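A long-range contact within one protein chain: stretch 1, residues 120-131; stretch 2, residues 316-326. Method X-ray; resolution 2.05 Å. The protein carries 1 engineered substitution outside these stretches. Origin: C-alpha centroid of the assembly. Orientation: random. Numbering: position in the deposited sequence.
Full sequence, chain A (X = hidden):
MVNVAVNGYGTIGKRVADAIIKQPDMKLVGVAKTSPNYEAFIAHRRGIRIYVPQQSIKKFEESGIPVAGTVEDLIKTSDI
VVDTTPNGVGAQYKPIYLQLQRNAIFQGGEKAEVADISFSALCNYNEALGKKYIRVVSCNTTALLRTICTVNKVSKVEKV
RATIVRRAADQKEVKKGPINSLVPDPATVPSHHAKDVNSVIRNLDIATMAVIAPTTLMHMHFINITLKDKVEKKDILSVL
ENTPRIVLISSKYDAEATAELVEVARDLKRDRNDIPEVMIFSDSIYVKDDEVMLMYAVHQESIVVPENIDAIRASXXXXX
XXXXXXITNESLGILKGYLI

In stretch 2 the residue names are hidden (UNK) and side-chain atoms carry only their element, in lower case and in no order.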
# COMPACT_ATOMS: atom_id res chain seq x y z
N SER A 120 -8.76 -23.93 -10.75
CA SER A 120 -8.37 -22.65 -11.26
C SER A 120 -9.40 -22.28 -12.33
O SER A 120 -9.48 -23.06 -13.27
CB SER A 120 -6.95 -22.62 -11.83
OG SER A 120 -6.48 -21.26 -11.83
N ALA A 121 -10.09 -21.16 -12.22
CA ALA A 121 -11.21 -20.83 -13.08
C ALA A 121 -10.92 -20.77 -14.56
O ALA A 121 -11.75 -21.16 -15.37
CB ALA A 121 -11.93 -19.53 -12.67
N LEU A 122 -9.76 -20.31 -15.00
CA LEU A 122 -9.40 -20.30 -16.39
C LEU A 122 -9.13 -21.71 -16.91
O LEU A 122 -8.86 -21.80 -18.11
CB LEU A 122 -8.18 -19.41 -16.65
CG LEU A 122 -8.45 -17.94 -16.94
CD1 LEU A 122 -9.10 -17.26 -15.74
CD2 LEU A 122 -7.18 -17.19 -17.31
N CYS A 123 -9.11 -22.76 -16.09
CA CYS A 123 -8.81 -24.06 -16.62
C CYS A 123 -9.89 -25.14 -16.44
O CYS A 123 -10.06 -25.88 -17.41
CB CYS A 123 -7.52 -24.71 -16.03
SG CYS A 123 -6.06 -23.65 -16.19
N ASN A 124 -10.49 -25.32 -15.28
CA ASN A 124 -11.38 -26.46 -15.10
C ASN A 124 -12.61 -26.18 -14.25
O ASN A 124 -13.05 -27.02 -13.45
CB ASN A 124 -10.55 -27.63 -14.50
CG ASN A 124 -10.17 -27.33 -13.06
OD1 ASN A 124 -10.11 -26.15 -12.68
ND2 ASN A 124 -9.99 -28.37 -12.25
N TYR A 125 -13.21 -25.02 -14.44
CA TYR A 125 -14.46 -24.71 -13.72
C TYR A 125 -15.52 -25.77 -14.03
O TYR A 125 -16.11 -26.34 -13.11
CB TYR A 125 -14.94 -23.34 -14.17
CG TYR A 125 -16.25 -22.84 -13.61
CD1 TYR A 125 -17.50 -23.28 -14.10
CD2 TYR A 125 -16.24 -21.91 -12.60
CE1 TYR A 125 -18.67 -22.76 -13.55
CE2 TYR A 125 -17.39 -21.38 -12.07
CZ TYR A 125 -18.63 -21.82 -12.56
OH TYR A 125 -19.76 -21.27 -12.01
N ASN A 126 -15.65 -26.11 -15.31
CA ASN A 126 -16.63 -27.13 -15.72
C ASN A 126 -16.41 -28.43 -15.00
O ASN A 126 -17.39 -29.07 -14.57
CB ASN A 126 -16.70 -27.33 -17.22
CG ASN A 126 -17.20 -26.14 -17.97
OD1 ASN A 126 -17.91 -25.31 -17.40
ND2 ASN A 126 -16.81 -25.95 -19.24
N GLU A 127 -15.14 -28.86 -14.79
CA GLU A 127 -14.91 -30.09 -14.06
C GLU A 127 -15.24 -29.99 -12.60
O GLU A 127 -15.55 -31.00 -11.95
CB GLU A 127 -13.44 -30.57 -14.21
CG GLU A 127 -13.12 -31.15 -15.56
CD GLU A 127 -12.94 -30.14 -16.67
OE1 GLU A 127 -13.03 -28.90 -16.52
OE2 GLU A 127 -12.68 -30.61 -17.81
N ALA A 128 -15.20 -28.81 -12.00
CA ALA A 128 -15.46 -28.62 -10.59
C ALA A 128 -16.95 -28.33 -10.28
O ALA A 128 -17.27 -28.22 -9.09
CB ALA A 128 -14.63 -27.46 -10.02
N LEU A 129 -17.77 -28.19 -11.29
CA LEU A 129 -19.20 -27.88 -11.08
C LEU A 129 -19.84 -28.91 -10.17
O LEU A 129 -19.64 -30.12 -10.36
CB LEU A 129 -19.93 -27.84 -12.42
CG LEU A 129 -19.95 -26.50 -13.15
CD1 LEU A 129 -20.49 -26.66 -14.57
CD2 LEU A 129 -20.82 -25.49 -12.39
N GLY A 130 -20.46 -28.49 -9.08
CA GLY A 130 -21.12 -29.47 -8.19
C GLY A 130 -20.24 -30.11 -7.18
O GLY A 130 -20.71 -30.84 -6.28
N LYS A 131 -18.90 -29.91 -7.23
CA LYS A 131 -18.06 -30.53 -6.20
C LYS A 131 -18.33 -29.84 -4.89
O LYS A 131 -18.30 -28.62 -4.84
CB LYS A 131 -16.57 -30.52 -6.56
CG LYS A 131 -16.32 -31.18 -7.94
CD LYS A 131 -16.54 -32.70 -7.78
CE LYS A 131 -16.24 -33.40 -9.11
NZ LYS A 131 -16.55 -34.85 -9.02
N UNK A 316 -21.55 -24.63 -6.06
CA UNK A 316 -22.99 -24.48 -5.85
C UNK A 316 -23.76 -24.49 -7.16
O UNK A 316 -24.97 -24.23 -7.15
c UNK A 316 -24.74 -23.55 -2.22
c UNK A 316 -22.58 -22.98 -3.81
s UNK A 316 -23.09 -24.17 -2.56
c UNK A 316 -23.29 -23.18 -5.13
N UNK A 317 -23.11 -24.73 -8.27
CA UNK A 317 -23.73 -24.82 -9.59
C UNK A 317 -24.61 -23.60 -9.86
O UNK A 317 -25.75 -23.71 -10.33
c UNK A 317 -24.55 -26.12 -9.63
n UNK A 317 -26.23 -29.81 -7.63
c UNK A 317 -23.74 -27.36 -9.27
c UNK A 317 -25.38 -28.58 -7.77
c UNK A 317 -24.62 -28.60 -9.09
N UNK A 318 -24.07 -22.40 -9.62
CA UNK A 318 -24.88 -21.19 -9.76
C UNK A 318 -25.04 -20.70 -11.17
O UNK A 318 -26.07 -20.09 -11.48
c UNK A 318 -25.60 -20.67 -6.81
c UNK A 318 -24.23 -20.31 -7.41
c UNK A 318 -24.31 -20.05 -8.90
c UNK A 318 -23.67 -19.10 -6.67
N UNK A 319 -24.05 -20.94 -12.04
CA UNK A 319 -24.05 -20.42 -13.39
C UNK A 319 -22.83 -20.93 -14.18
O UNK A 319 -22.04 -21.70 -13.64
s UNK A 319 -22.78 -16.56 -12.63
c UNK A 319 -22.71 -18.35 -12.72
c UNK A 319 -23.90 -16.31 -11.28
c UNK A 319 -24.00 -18.89 -13.38
N UNK A 320 -22.73 -20.54 -15.43
CA UNK A 320 -21.69 -21.08 -16.30
C UNK A 320 -20.32 -20.52 -15.87
O UNK A 320 -20.33 -19.52 -15.18
c UNK A 320 -21.98 -20.78 -17.75
o UNK A 320 -21.69 -19.43 -18.11
N UNK A 321 -19.25 -21.10 -16.41
CA UNK A 321 -17.89 -20.66 -16.16
C UNK A 321 -17.74 -19.21 -16.61
O UNK A 321 -17.25 -18.32 -15.92
c UNK A 321 -16.89 -21.53 -16.93
N UNK A 322 -18.25 -18.98 -17.81
CA UNK A 322 -18.21 -17.67 -18.43
C UNK A 322 -19.04 -16.64 -17.69
O UNK A 322 -18.59 -15.48 -17.48
o UNK A 322 -16.30 -15.87 -21.98
c UNK A 322 -18.61 -17.78 -19.89
o UNK A 322 -16.02 -17.69 -20.80
c UNK A 322 -16.72 -16.72 -21.18
c UNK A 322 -18.17 -16.56 -20.69
N UNK A 323 -20.27 -16.98 -17.32
CA UNK A 323 -21.09 -16.04 -16.54
C UNK A 323 -20.42 -15.68 -15.21
O UNK A 323 -20.45 -14.51 -14.79
o UNK A 323 -23.09 -15.85 -18.41
c UNK A 323 -23.36 -16.61 -17.47
o UNK A 323 -24.35 -17.36 -17.51
c UNK A 323 -22.46 -16.67 -16.23
N UNK A 324 -19.96 -16.67 -14.46
CA UNK A 324 -19.31 -16.45 -13.16
C UNK A 324 -18.07 -15.56 -13.32
O UNK A 324 -17.97 -14.47 -12.76
o UNK A 324 -18.36 -17.54 -11.20
c UNK A 324 -18.87 -17.75 -12.50
N UNK A 325 -17.21 -15.93 -14.26
CA UNK A 325 -15.98 -15.12 -14.41
C UNK A 325 -16.31 -13.70 -14.82
O UNK A 325 -15.65 -12.75 -14.37
c UNK A 325 -14.29 -17.04 -14.66
c UNK A 325 -13.88 -18.05 -17.22
s UNK A 325 -12.96 -17.57 -15.78
c UNK A 325 -15.00 -15.82 -15.32
N UNK A 326 -17.38 -13.49 -15.61
CA UNK A 326 -17.71 -12.12 -15.98
C UNK A 326 -18.14 -11.31 -14.76
O UNK A 326 -17.68 -10.17 -14.61
n UNK A 326 -20.32 -11.58 -19.36
c UNK A 326 -18.70 -12.05 -17.14
c UNK A 326 -20.82 -12.78 -19.64
n UNK A 326 -21.73 -13.35 -18.87
n UNK A 326 -20.38 -13.42 -20.73
c UNK A 326 -19.42 -10.72 -17.26
c UNK A 326 -20.62 -10.76 -18.20
O HOH W 1 -19.80 -23.63 -17.68

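Position 316 carries an unbranched side chain of two carbons, a sulfur and a terminal carbon, the signature of methionine. Met316 is the first residue after a helix to leave helical geometry, and its CA-to-CB bond points away from stretch 1.

At position 317 four carbons run in a row and end in a nitrogen; one of the carbons comes within 3.5 Å of Gly130 N, and the CA of 317 is 4.1 Å from Leu129 CD2. This is lysine, and the carbon nearest Gly130 N is Lys317 CG. Gly130, within the type II turn from Ala128 to Lys131, has phi/psi of 85/-8; a CB there would be jammed against the carbonyl oxygen of Leu129 and would also sit tightly, 3.5 Å, from Lys317 CD.

Position 318 has four side-chain carbons forked at the second, hence leucine; Leu318 stays 5.6 Å or more from stretch 1 with its side chain.

Position 319 again shows two carbons, a sulfur and a carbon without branching. Its side chain starts away from stretch 1, and its carbonyl oxygen, lying at the edge of the Tyr125 ring, accepts a hydrogen bond from Tyr125 OH, with 2.8 Å between Tyr125 OH and the O of 319. The residue is methionine, Met319.

Position 320 has one carbon followed by one oxygen, and its carbonyl carbon C comes within 3.6 Å of Tyr125 CE1; it is serine. Ser320 is the N-cap of the helix that begins at 321, its OG accepting from the backbone N of position 323 at 2.9 Å.

Position 321 has a single side-chain carbon. Its CA lies over one face of the Tyr125 ring, 3.5 Å from the ring centroid, in a CH-pi contact, and its CB is 3.4 Å from Tyr125 CD1. The residue is alanine, Ala321.

Position 322 has three carbons, the third bearing two oxygens, and is glutamate; the CA-to-CB bond of Glu322 points away from stretch 1, and the residue makes no contact with it. Position 323 has two carbons, the second bearing two oxygens, and is aspartate, making no contact across the stretches.

Position 324 has one carbon and one oxygen; its CA-to-CB bond points toward stretch 1, with CB 3.7 Å from Tyr125 OH. It is serine, and Ser324 OG is hydrogen-bonded elsewhere in the structure.

Position 325 repeats the unbranched pattern of two carbons, sulfur and carbon, its sulfur 3.8 Å from Ala121 CB and 3.9 Å from Leu122 CD1: methionine, Met325.

At position 326, three carbons, a nitrogen and a carbon carrying two more nitrogens define arginine. Arg326 remains beyond reach of stretch 1, its NH1 forming a salt bridge with Asp323 OD1 at 2.9 Å.

The contact centres on Tyr125, which packs against the start of the second helix and anchors its hydroxyl on the preceding loop. Met325 extends the apolar packing to Ala121 and Leu122, and Lys317 covers the turn at Gly130. A water links the Asn126 side chain to the backbone of the second helix, donating to Asn126 OD1 at 2.5 Å and accepting from Ala321 N at 2.9 Å.

Stretch 2, residues 316-326: MKLMSAEDSMR
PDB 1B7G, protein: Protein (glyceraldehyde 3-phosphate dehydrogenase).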